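Local coordinates for zinc-type alcohol dehydrogenase-like protein YAHK (Escherichia coli, PDB 1UUF), which reduces a wide range of aldehydes to their alcohols with NADPH as the strongly preferred electron donor, using zinc as cofactor, at residues G180-S185 / S312-I317; G199-G204 / D259-T264. All coordinates share one frame; numbering follows the deposited sequence.

Interaction 1 (G180-S185 / S312-I317); sequences GITTYS and SMIGGI
Ile181, Thr182 and Ser185 on helix 176-189 pack against Ile314 and Gly315, in the loop that joins strand 308-311 to helix 317-330. The Ile181 CG1 branch, anti to its backbone N (chi1 -176°), lies over the start of Gly315, with CG1 3.5 Å from Gly315 N; a CB on Gly315 would collide with that branch. Thr182 meets Ile314 through its hydroxyl, OG1 sitting 3.5 Å from Ile314 CG2. One turn after Ile181, Ser185 CB comes up against the Ile314 carbonyl, 3.2 Å from Ile314 O. The Ile314 CB bond points away from the helix overall, though CG2 still meets Thr182 OG1, and the side chain reaches Cys178, a ligand of the catalytic zinc.

Waters make the polar links. One donates to Thr182 O and to Ile314 O, 2.9 Å from the latter, and accepts from Ser312 OG. A second accepts from Ile314 N at 2.9 Å and donates to Thr182 OG1, which also hydrogen-bonds to Cys178 O. Two more donate to Ser185 OG, one shared with Ile314 O and the other with Ser312 OG. Ser185 OG is itself bonded to Glu319 OE1 on helix 317-330. Ile314 O thus takes two waters and Ile314 N gives to another, so this buried loop backbone is tied to the helix by water, while the direct contact is van der Waals packing.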
loop_
_atom_site.group_PDB
_atom_site.type_symbol
_atom_site.label_atom_id
_atom_site.label_comp_id
_atom_site.label_asym_id
_atom_site.label_seq_id
_atom_site.Cartn_x
_atom_site.Cartn_y
_atom_site.Cartn_z
ATOM N N GLY A 180 3.998 16.633 -14.688
ATOM C CA GLY A 180 4.028 15.499 -15.594
ATOM C C GLY A 180 4.667 14.255 -15.000
ATOM O O GLY A 180 4.031 13.205 -14.900
ATOM N N ILE A 181 5.924 14.360 -14.589
ATOM C CA ILE A 181 6.603 13.191 -14.043
ATOM C C ILE A 181 5.945 12.667 -12.765
ATOM O O ILE A 181 5.938 11.462 -12.519
ATOM C CB ILE A 181 8.108 13.481 -13.803
ATOM C CG1 ILE A 181 8.817 12.215 -13.317
ATOM C CG2 ILE A 181 8.272 14.611 -12.807
ATOM C CD1 ILE A 181 8.763 11.049 -14.296
ATOM N N THR A 182 5.376 13.562 -11.961
ATOM C CA THR A 182 4.722 13.144 -10.722
ATOM C C THR A 182 3.596 12.150 -10.994
ATOM O O THR A 182 3.327 11.267 -10.176
ATOM C CB THR A 182 4.176 14.364 -9.954
ATOM O OG1 THR A 182 5.285 15.141 -9.488
ATOM C CG2 THR A 182 3.331 13.935 -8.759
ATOM N N THR A 183 2.940 12.284 -12.143
ATOM C CA THR A 183 1.862 11.361 -12.486
ATOM C C THR A 183 2.366 10.244 -13.396
ATOM O O THR A 183 1.913 9.102 -13.305
ATOM C CB THR A 183 0.663 12.099 -13.154
ATOM O OG1 THR A 183 1.106 12.818 -14.312
ATOM C CG2 THR A 183 0.043 13.083 -12.176
ATOM N N TYR A 184 3.319 10.568 -14.267
ATOM C CA TYR A 184 3.877 9.581 -15.182
ATOM C C TYR A 184 4.560 8.451 -14.421
ATOM O O TYR A 184 4.363 7.274 -14.726
ATOM C CB TYR A 184 4.909 10.236 -16.104
ATOM C CG TYR A 184 5.503 9.309 -17.141
ATOM C CD1 TYR A 184 4.878 9.120 -18.374
ATOM C CD2 TYR A 184 6.701 8.633 -16.897
ATOM C CE1 TYR A 184 5.434 8.284 -19.344
ATOM C CE2 TYR A 184 7.262 7.793 -17.856
ATOM C CZ TYR A 184 6.625 7.626 -19.075
ATOM O OH TYR A 184 7.177 6.797 -20.024
ATOM N N SER A 185 5.369 8.808 -13.429
ATOM C CA SER A 185 6.101 7.800 -12.662
ATOM C C SER A 185 5.234 6.706 -12.033
ATOM O O SER A 185 5.497 5.511 -12.224
ATOM C CB SER A 185 6.944 8.471 -11.577
ATOM O OG SER A 185 7.798 7.516 -10.967
ATOM N N SER A 312 3.847 8.439 -3.811
ATOM C CA SER A 312 4.893 8.563 -4.815
ATOM C C SER A 312 5.178 10.041 -5.024
ATOM O O SER A 312 4.277 10.864 -4.896
ATOM C CB SER A 312 4.437 7.933 -6.137
ATOM O OG SER A 312 5.427 8.070 -7.148
ATOM N N MET A 313 6.431 10.388 -5.295
ATOM C CA MET A 313 6.744 11.786 -5.567
ATOM C C MET A 313 7.675 11.897 -6.767
ATOM O O MET A 313 8.640 11.134 -6.904
ATOM C CB MET A 313 7.328 12.495 -4.339
ATOM C CG MET A 313 8.608 11.939 -3.782
ATOM S SD MET A 313 9.272 13.094 -2.542
ATOM C CE MET A 313 10.772 13.632 -3.369
ATOM N N ILE A 314 7.350 12.848 -7.641
ATOM C CA ILE A 314 8.080 13.095 -8.877
ATOM C C ILE A 314 8.622 11.819 -9.509
ATOM O O ILE A 314 7.904 10.827 -9.609
ATOM C CB ILE A 314 9.214 14.127 -8.671
ATOM C CG1 ILE A 314 10.176 13.683 -7.567
ATOM C CG2 ILE A 314 8.601 15.468 -8.326
ATOM C CD1 ILE A 314 11.353 14.631 -7.379
ATOM N N GLY A 315 9.872 11.855 -9.957
ATOM C CA GLY A 315 10.475 10.685 -10.567
ATOM C C GLY A 315 11.971 10.894 -10.666
ATOM O O GLY A 315 12.445 12.013 -10.494
ATOM N N GLY A 316 12.713 9.822 -10.922
ATOM C CA GLY A 316 14.156 9.937 -11.056
ATOM C C GLY A 316 14.474 10.604 -12.379
ATOM O O GLY A 316 13.577 10.819 -13.196
ATOM N N ILE A 317 15.742 10.923 -12.618
ATOM C CA ILE A 317 16.086 11.592 -13.866
ATOM C C ILE A 317 15.861 10.722 -15.106
ATOM O O ILE A 317 15.244 11.172 -16.075
ATOM C CB ILE A 317 17.540 12.111 -13.851
ATOM C CG1 ILE A 317 17.747 13.043 -12.648
ATOM C CG2 ILE A 317 17.825 12.895 -15.131
ATOM C CD1 ILE A 317 16.877 14.295 -12.667
HETATM O O HOH W 1 5.319 10.435 -8.454
HETATM O O HOH W 2 5.598 14.848 -6.453
HETATM O O HOH W 3 6.376 5.990 -8.943
HETATM O O HOH W 4 8.664 8.316 -8.338
#

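Interaction 2 (G199-G204 / D259-T264); sequences GVVGIG and DFILNT
Val201 O is gripped twice by Thr264, by the backbone N at 2.9 Å and by the side-chain OG1 at 2.7 Å. The N-H lies in the carbonyl plane and the hydroxyl is tilted 18° from it; chi1 of 73° holds OG1 between its own N and carbonyl carbon, and brings it to the same acceptor. This clamp closes the C-terminal end of two neighbouring parallel strands, 197-201 and 258-263, in the middle of the six-stranded sheet of the Rossmann-type nucleotide-binding domain. Farther back the ladder is regular: Leu262 N donates to Gly199 O at 2.7 Å, and Val201 N to Leu262 O at 2.9 Å, while Gly199 N bonds to Phe260 O.

On the face that carries Ile261, Val201 and Asn263, Val201 meets two residues of the other strand: its CG2 touches Ile261 CG2 at 3.8 Å, and its CB packs 3.7 Å from Asn263 CG, the Val201 and Asn263 side chains crossing at a slant. An alanine in place of Asn263 would probably leave Val201 CB and CG1 without that cover and open a gap toward Met284 and Leu286. The opposite face carries Val200, which touches Ile211 of helix 205-216, and Leu262, which packs on helix 176-189.

Beyond the strand comes a turn with Gly202 and Gly204, consistent with the GxGxxG pattern of the fold. A CB on Gly202 would clash with Thr264 OG1. That hydroxyl also accepts from a water at 2.8 Å, which in turn takes the N-H of Gly204 at 3.0 Å.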
loop_
_atom_site.group_PDB
_atom_site.type_symbol
_atom_site.label_atom_id
_atom_site.label_comp_id
_atom_site.label_asym_id
_atom_site.label_seq_id
_atom_site.Cartn_x
_atom_site.Cartn_y
_atom_site.Cartn_z
ATOM N N GLY A 199 -7.944 4.838 -12.589
ATOM C CA GLY A 199 -8.699 5.992 -12.154
ATOM C C GLY A 199 -7.770 7.141 -11.834
ATOM O O GLY A 199 -6.635 6.940 -11.398
ATOM N N VAL A 200 -8.239 8.354 -12.086
ATOM C CA VAL A 200 -7.462 9.544 -11.781
ATOM C C VAL A 200 -8.399 10.433 -10.986
ATOM O O VAL A 200 -9.452 10.835 -11.482
ATOM C CB VAL A 200 -7.000 10.279 -13.051
ATOM C CG1 VAL A 200 -6.304 11.584 -12.667
ATOM C CG2 VAL A 200 -6.037 9.395 -13.841
ATOM N N VAL A 201 -8.024 10.720 -9.742
ATOM C CA VAL A 201 -8.848 11.548 -8.877
ATOM C C VAL A 201 -8.324 12.974 -8.875
ATOM O O VAL A 201 -7.156 13.210 -8.575
ATOM C CB VAL A 201 -8.849 11.021 -7.426
ATOM C CG1 VAL A 201 -9.854 11.802 -6.595
ATOM C CG2 VAL A 201 -9.182 9.538 -7.409
ATOM N N GLY A 202 -9.193 13.921 -9.218
ATOM C CA GLY A 202 -8.791 15.315 -9.244
ATOM C C GLY A 202 -8.576 15.809 -10.660
ATOM O O GLY A 202 -7.955 15.125 -11.473
ATOM N N ILE A 203 -9.093 16.997 -10.959
ATOM C CA ILE A 203 -8.955 17.570 -12.294
ATOM C C ILE A 203 -8.225 18.913 -12.237
ATOM O O ILE A 203 -8.689 19.911 -12.796
ATOM C CB ILE A 203 -10.338 17.783 -12.957
ATOM C CG1 ILE A 203 -11.250 16.584 -12.686
ATOM C CG2 ILE A 203 -10.171 17.963 -14.464
ATOM C CD1 ILE A 203 -10.789 15.282 -13.314
ATOM N N GLY A 204 -7.087 18.931 -11.551
ATOM C CA GLY A 204 -6.299 20.144 -11.441
ATOM C C GLY A 204 -5.019 20.011 -12.247
ATOM O O GLY A 204 -4.990 19.284 -13.234
ATOM N N ASP A 259 -7.674 -1.407 -11.442
ATOM C CA ASP A 259 -6.383 -2.049 -11.276
ATOM C C ASP A 259 -5.513 -1.087 -10.491
ATOM O O ASP A 259 -4.733 -1.487 -9.626
ATOM C CB ASP A 259 -5.737 -2.300 -12.638
ATOM C CG ASP A 259 -6.441 -3.383 -13.427
ATOM O OD1 ASP A 259 -6.263 -4.574 -13.090
ATOM O OD2 ASP A 259 -7.176 -3.041 -14.376
ATOM N N PHE A 260 -5.675 0.196 -10.795
ATOM C CA PHE A 260 -4.876 1.231 -10.163
ATOM C C PHE A 260 -5.629 2.558 -10.122
ATOM O O PHE A 260 -6.352 2.899 -11.054
ATOM C CB PHE A 260 -3.578 1.389 -10.960
ATOM C CG PHE A 260 -2.692 2.500 -10.479
ATOM C CD1 PHE A 260 -2.148 2.473 -9.201
ATOM C CD2 PHE A 260 -2.387 3.570 -11.317
ATOM C CE1 PHE A 260 -1.312 3.498 -8.760
ATOM C CE2 PHE A 260 -1.553 4.598 -10.888
ATOM C CZ PHE A 260 -1.014 4.561 -9.605
ATOM N N ILE A 261 -5.472 3.292 -9.030
ATOM C CA ILE A 261 -6.105 4.592 -8.903
ATOM C C ILE A 261 -5.050 5.604 -8.489
ATOM O O ILE A 261 -4.378 5.433 -7.476
ATOM C CB ILE A 261 -7.233 4.598 -7.850
ATOM C CG1 ILE A 261 -8.407 3.749 -8.346
ATOM C CG2 ILE A 261 -7.717 6.030 -7.616
ATOM C CD1 ILE A 261 -9.560 3.666 -7.371
ATOM N N LEU A 262 -4.908 6.653 -9.291
ATOM C CA LEU A 262 -3.947 7.712 -9.009
ATOM C C LEU A 262 -4.724 8.880 -8.406
ATOM O O LEU A 262 -5.514 9.523 -9.091
ATOM C CB LEU A 262 -3.263 8.150 -10.308
ATOM C CG LEU A 262 -2.215 9.255 -10.171
ATOM C CD1 LEU A 262 -1.050 8.758 -9.324
ATOM C CD2 LEU A 262 -1.741 9.668 -11.553
ATOM N N ASN A 263 -4.516 9.142 -7.118
ATOM C CA ASN A 263 -5.228 10.230 -6.451
ATOM C C ASN A 263 -4.331 11.464 -6.375
ATOM O O ASN A 263 -3.319 11.456 -5.677
ATOM C CB ASN A 263 -5.666 9.771 -5.056
ATOM C CG ASN A 263 -6.696 10.695 -4.432
ATOM O OD1 ASN A 263 -7.613 10.247 -3.734
ATOM N ND2 ASN A 263 -6.548 11.986 -4.672
ATOM N N THR A 264 -4.707 12.519 -7.099
ATOM C CA THR A 264 -3.917 13.749 -7.148
ATOM C C THR A 264 -4.452 14.905 -6.306
ATOM O O THR A 264 -3.859 15.986 -6.290
ATOM C CB THR A 264 -3.786 14.273 -8.596
ATOM O OG1 THR A 264 -5.042 14.820 -9.025
ATOM C CG2 THR A 264 -3.380 13.148 -9.537
HETATM O O HOH W 5 -5.348 17.507 -9.619
#

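Interactions 1 and 2 have their centres 14 Å apart and touch where Thr183 CB packs 3.8 Å from Leu262 CD2. Helix 176-189 is the shared element: its loop-facing side makes interaction 1, while Thr183 rests on the sheet face bearing Leu262, and the same chain then leads into strand 197-201. Thr182 of the first contact and Thr264 of the second also both touch Leu206 and Val287. The two differ in their relation to the catalytic zinc. The side chain of Ile314 is about 6 Å from the ion, that of Thr264 about 12 Å, so residues 180-185/312-317 border the metal site and 199-204/259-264 belong to the Rossmann-type core, farther from the metal.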